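Local structure of protein synthesis inhibitor, putative (Thermotoga maritima, 2B33) at residues E68-I73 with I131-V136. The protein is a putative endoribonuclease of the RutC (YjgF-like) family, possibly with deaminase activity, and binds calcium. Numbering follows the deposited sequence.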
ATOM      1  N   GLU A  68      -4.004 -19.144   1.292  1.00 36.21           N
ATOM      2  CA  GLU A  68      -4.903 -19.989   0.499  1.00 36.19           C
ATOM      3  C   GLU A  68      -6.005 -19.148  -0.143  1.00 36.09           C
ATOM      4  O   GLU A  68      -6.383 -19.391  -1.290  1.00 36.05           O
ATOM      5  CB  GLU A  68      -5.515 -21.131   1.324  1.00 36.68           C
ATOM      6  CG  GLU A  68      -4.598 -22.344   1.504  1.00 36.49           C
ATOM      7  CD  GLU A  68      -4.259 -23.068   0.181  1.00 36.86           C
ATOM      8  OE1 GLU A  68      -5.142 -23.206  -0.698  1.00 39.12           O
ATOM      9  OE2 GLU A  68      -3.105 -23.516   0.028  1.00 33.04           O
ATOM     10  N   ASN A  69      -6.514 -18.169   0.599  1.00 36.61           N
ATOM     11  CA  ASN A  69      -7.508 -17.244   0.068  1.00 36.27           C
ATOM     12  C   ASN A  69      -6.909 -16.414  -1.068  1.00 36.21           C
ATOM     13  O   ASN A  69      -7.530 -16.266  -2.123  1.00 34.92           O
ATOM     14  CB  ASN A  69      -8.049 -16.326   1.175  1.00 36.79           C
ATOM     15  CG  ASN A  69      -8.895 -17.067   2.200  1.00 35.49           C
ATOM     16  OD1 ASN A  69      -9.358 -18.174   1.951  1.00 35.31           O
ATOM     17  ND2 ASN A  69      -9.124 -16.438   3.351  1.00 33.35           N
ATOM     18  N   LEU A  70      -5.703 -15.885  -0.843  1.00 37.06           N
ATOM     19  CA  LEU A  70      -4.971 -15.117  -1.863  1.00 37.71           C
ATOM     20  C   LEU A  70      -4.747 -15.939  -3.131  1.00 36.27           C
ATOM     21  O   LEU A  70      -4.982 -15.455  -4.239  1.00 37.66           O
ATOM     22  CB  LEU A  70      -3.611 -14.648  -1.319  1.00 38.01           C
ATOM     23  CG  LEU A  70      -2.643 -13.951  -2.296  1.00 39.90           C
ATOM     24  CD1 LEU A  70      -3.271 -12.710  -2.911  1.00 41.87           C
ATOM     25  CD2 LEU A  70      -1.329 -13.586  -1.611  1.00 40.29           C
ATOM     26  N   LYS A  71      -4.288 -17.177  -2.950  1.00 35.96           N
ATOM     27  CA  LYS A  71      -4.021 -18.107  -4.056  1.00 36.01           C
ATOM     28  C   LYS A  71      -5.267 -18.442  -4.888  1.00 35.81           C
ATOM     29  O   LYS A  71      -5.202 -18.518  -6.116  1.00 34.69           O
ATOM     30  CB  LYS A  71      -3.400 -19.395  -3.503  1.00 36.17           C
ATOM     31  CG  LYS A  71      -2.949 -20.400  -4.555  1.00 35.46           C
ATOM     32  CD  LYS A  71      -2.278 -21.588  -3.905  1.00 36.06           C
ATOM     33  CE  LYS A  71      -1.816 -22.580  -4.948  1.00 38.62           C
ATOM     34  NZ  LYS A  71      -1.160 -23.757  -4.323  1.00 42.27           N
ATOM     35  N   ALA A  72      -6.383 -18.669  -4.203  1.00 36.50           N
ATOM     36  CA  ALA A  72      -7.657 -18.955  -4.850  1.00 36.01           C
ATOM     37  C   ALA A  72      -8.115 -17.785  -5.718  1.00 36.84           C
ATOM     38  O   ALA A  72      -8.618 -17.997  -6.812  1.00 38.06           O
ATOM     39  CB  ALA A  72      -8.706 -19.258  -3.810  1.00 35.64           C
ATOM     40  N   ILE A  73      -7.926 -16.556  -5.231  1.00 37.56           N
ATOM     41  CA  ILE A  73      -8.320 -15.342  -5.965  1.00 37.59           C
ATOM     42  C   ILE A  73      -7.461 -15.167  -7.214  1.00 37.95           C
ATOM     43  O   ILE A  73      -7.987 -14.899  -8.292  1.00 39.35           O
ATOM     44  CB  ILE A  73      -8.254 -14.085  -5.064  1.00 37.29           C
ATOM     45  CG1 ILE A  73      -9.309 -14.192  -3.962  1.00 37.27           C
ATOM     46  CG2 ILE A  73      -8.527 -12.805  -5.872  1.00 35.66           C
ATOM     47  CD1 ILE A  73      -9.101 -13.269  -2.788  1.00 35.86           C
ATOM     48  N   ILE A 131      -3.102 -10.021   4.431  1.00 37.23           N
ATOM     49  CA  ILE A 131      -2.162  -9.905   3.316  1.00 37.67           C
ATOM     50  C   ILE A 131      -2.873  -9.527   2.009  1.00 37.27           C
ATOM     51  O   ILE A 131      -3.825 -10.190   1.592  1.00 37.06           O
ATOM     52  CB  ILE A 131      -1.365 -11.223   3.099  1.00 36.76           C
ATOM     53  CG1 ILE A 131      -0.676 -11.655   4.405  1.00 35.63           C
ATOM     54  CG2 ILE A 131      -0.341 -11.046   1.958  1.00 36.43           C
ATOM     55  CD1 ILE A 131       0.035 -13.001   4.368  1.00 38.69           C
ATOM     56  N   GLU A 132      -2.391  -8.456   1.383  1.00 37.26           N
ATOM     57  CA  GLU A 132      -2.877  -7.984   0.093  1.00 36.79           C
ATOM     58  C   GLU A 132      -1.725  -8.164  -0.873  1.00 35.83           C
ATOM     59  O   GLU A 132      -0.596  -8.405  -0.450  1.00 35.62           O
ATOM     60  CB  GLU A 132      -3.291  -6.510   0.135  1.00 37.06           C
ATOM     61  CG  GLU A 132      -2.153  -5.531   0.412  1.00 38.97           C
ATOM     62  CD  GLU A 132      -2.568  -4.077   0.361  1.00 37.37           C
ATOM     63  OE1 GLU A 132      -3.775  -3.772   0.266  1.00 40.24           O
ATOM     64  OE2 GLU A 132      -1.661  -3.228   0.412  1.00 43.92           O
ATOM     65  N   ALA A 133      -2.004  -8.035  -2.166  1.00 34.07           N
ATOM     66  CA  ALA A 133      -0.971  -8.192  -3.174  1.00 34.07           C
ATOM     67  C   ALA A 133      -1.346  -7.586  -4.524  1.00 33.90           C
ATOM     68  O   ALA A 133      -2.516  -7.347  -4.814  1.00 33.34           O
ATOM     69  CB  ALA A 133      -0.652  -9.676  -3.359  1.00 34.09           C
ATOM     70  N   ILE A 134      -0.318  -7.319  -5.324  1.00 33.85           N
ATOM     71  CA  ILE A 134      -0.474  -6.867  -6.707  1.00 33.63           C
ATOM     72  C   ILE A 134       0.261  -7.929  -7.503  1.00 34.04           C
ATOM     73  O   ILE A 134       1.323  -8.385  -7.076  1.00 34.12           O
ATOM     74  CB  ILE A 134       0.131  -5.464  -6.991  1.00 32.76           C
ATOM     75  CG1 ILE A 134      -0.618  -4.395  -6.182  1.00 35.16           C
ATOM     76  CG2 ILE A 134       0.026  -5.133  -8.498  1.00 36.33           C
ATOM     77  CD1 ILE A 134       0.012  -3.007  -6.182  1.00 34.18           C
ATOM     78  N   ALA A 135      -0.322  -8.331  -8.631  1.00 33.83           N
ATOM     79  CA  ALA A 135       0.256  -9.335  -9.516  1.00 33.52           C
ATOM     80  C   ALA A 135       0.246  -8.806 -10.941  1.00 33.32           C
ATOM     81  O   ALA A 135      -0.607  -7.998 -11.301  1.00 31.64           O
ATOM     82  CB  ALA A 135      -0.528 -10.632  -9.426  1.00 33.60           C
ATOM     83  N   VAL A 136       1.228  -9.239 -11.724  1.00 34.08           N
ATOM     84  CA  VAL A 136       1.360  -8.864 -13.132  1.00 35.69           C
ATOM     85  C   VAL A 136       1.847 -10.112 -13.857  1.00 36.09           C
ATOM     86  O   VAL A 136       2.722 -10.820 -13.352  1.00 35.70           O
ATOM     87  CB  VAL A 136       2.380  -7.719 -13.349  1.00 36.12           C
ATOM     88  CG1 VAL A 136       2.356  -7.242 -14.804  1.00 36.76           C
ATOM     89  CG2 VAL A 136       2.106  -6.540 -12.408  1.00 36.25           C
TER
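Helix 59-76 packs on one face of the mixed sheet of this YjgF-like subunit, and here it meets strand 129-136 close to the centre of the chain. Of residues 68-73, Leu-70 is the one that touches residues 131-136, at Ile-131 and Ala-133. CG of Leu-70 lies anti to the backbone N (chi1 174°), and the two methyls at its end divide between these residues. CD1 rests on the single methyl of Ala-133, with Leu-70 CD1 4.0 Å from Ala-133 CB. The other branch makes a looser contact: Leu-70 CD2 comes to 4.5 Å from Ile-131 CG2, the methyl of the beta branch. Ile-131 and Ala-133 stand two residues apart on the strand, so both point their CB at the helix. Glu-132, between them, points away. Its OE1 forms a salt bridge with Lys-86 NZ of the second subunit and a hydrogen bond with Ser-116 OG of that subunit. One side of the strand thus faces the helix, while Glu-132 on the other joins the trimer interface. At the closest pair of CA atoms, Leu-70 and Glu-132, the backbones are 7.7 Å apart. Leu-70 also touches Val-41 of the adjacent strand 38-44, and Ile-131 packs on Val-66 and Leu-67, earlier on the same helix, and on Val-87 of strand 84-91. All three touching residues are buried. No hydrogen bond crosses between residues 68-73 and 131-136, and the surface buried between them is small, 110 Å² with both sides summed. Methyl-to-methyl packing alone joins them, so the contact is held by van der Waals and hydrophobic forces, without the directional hold of a polar bond.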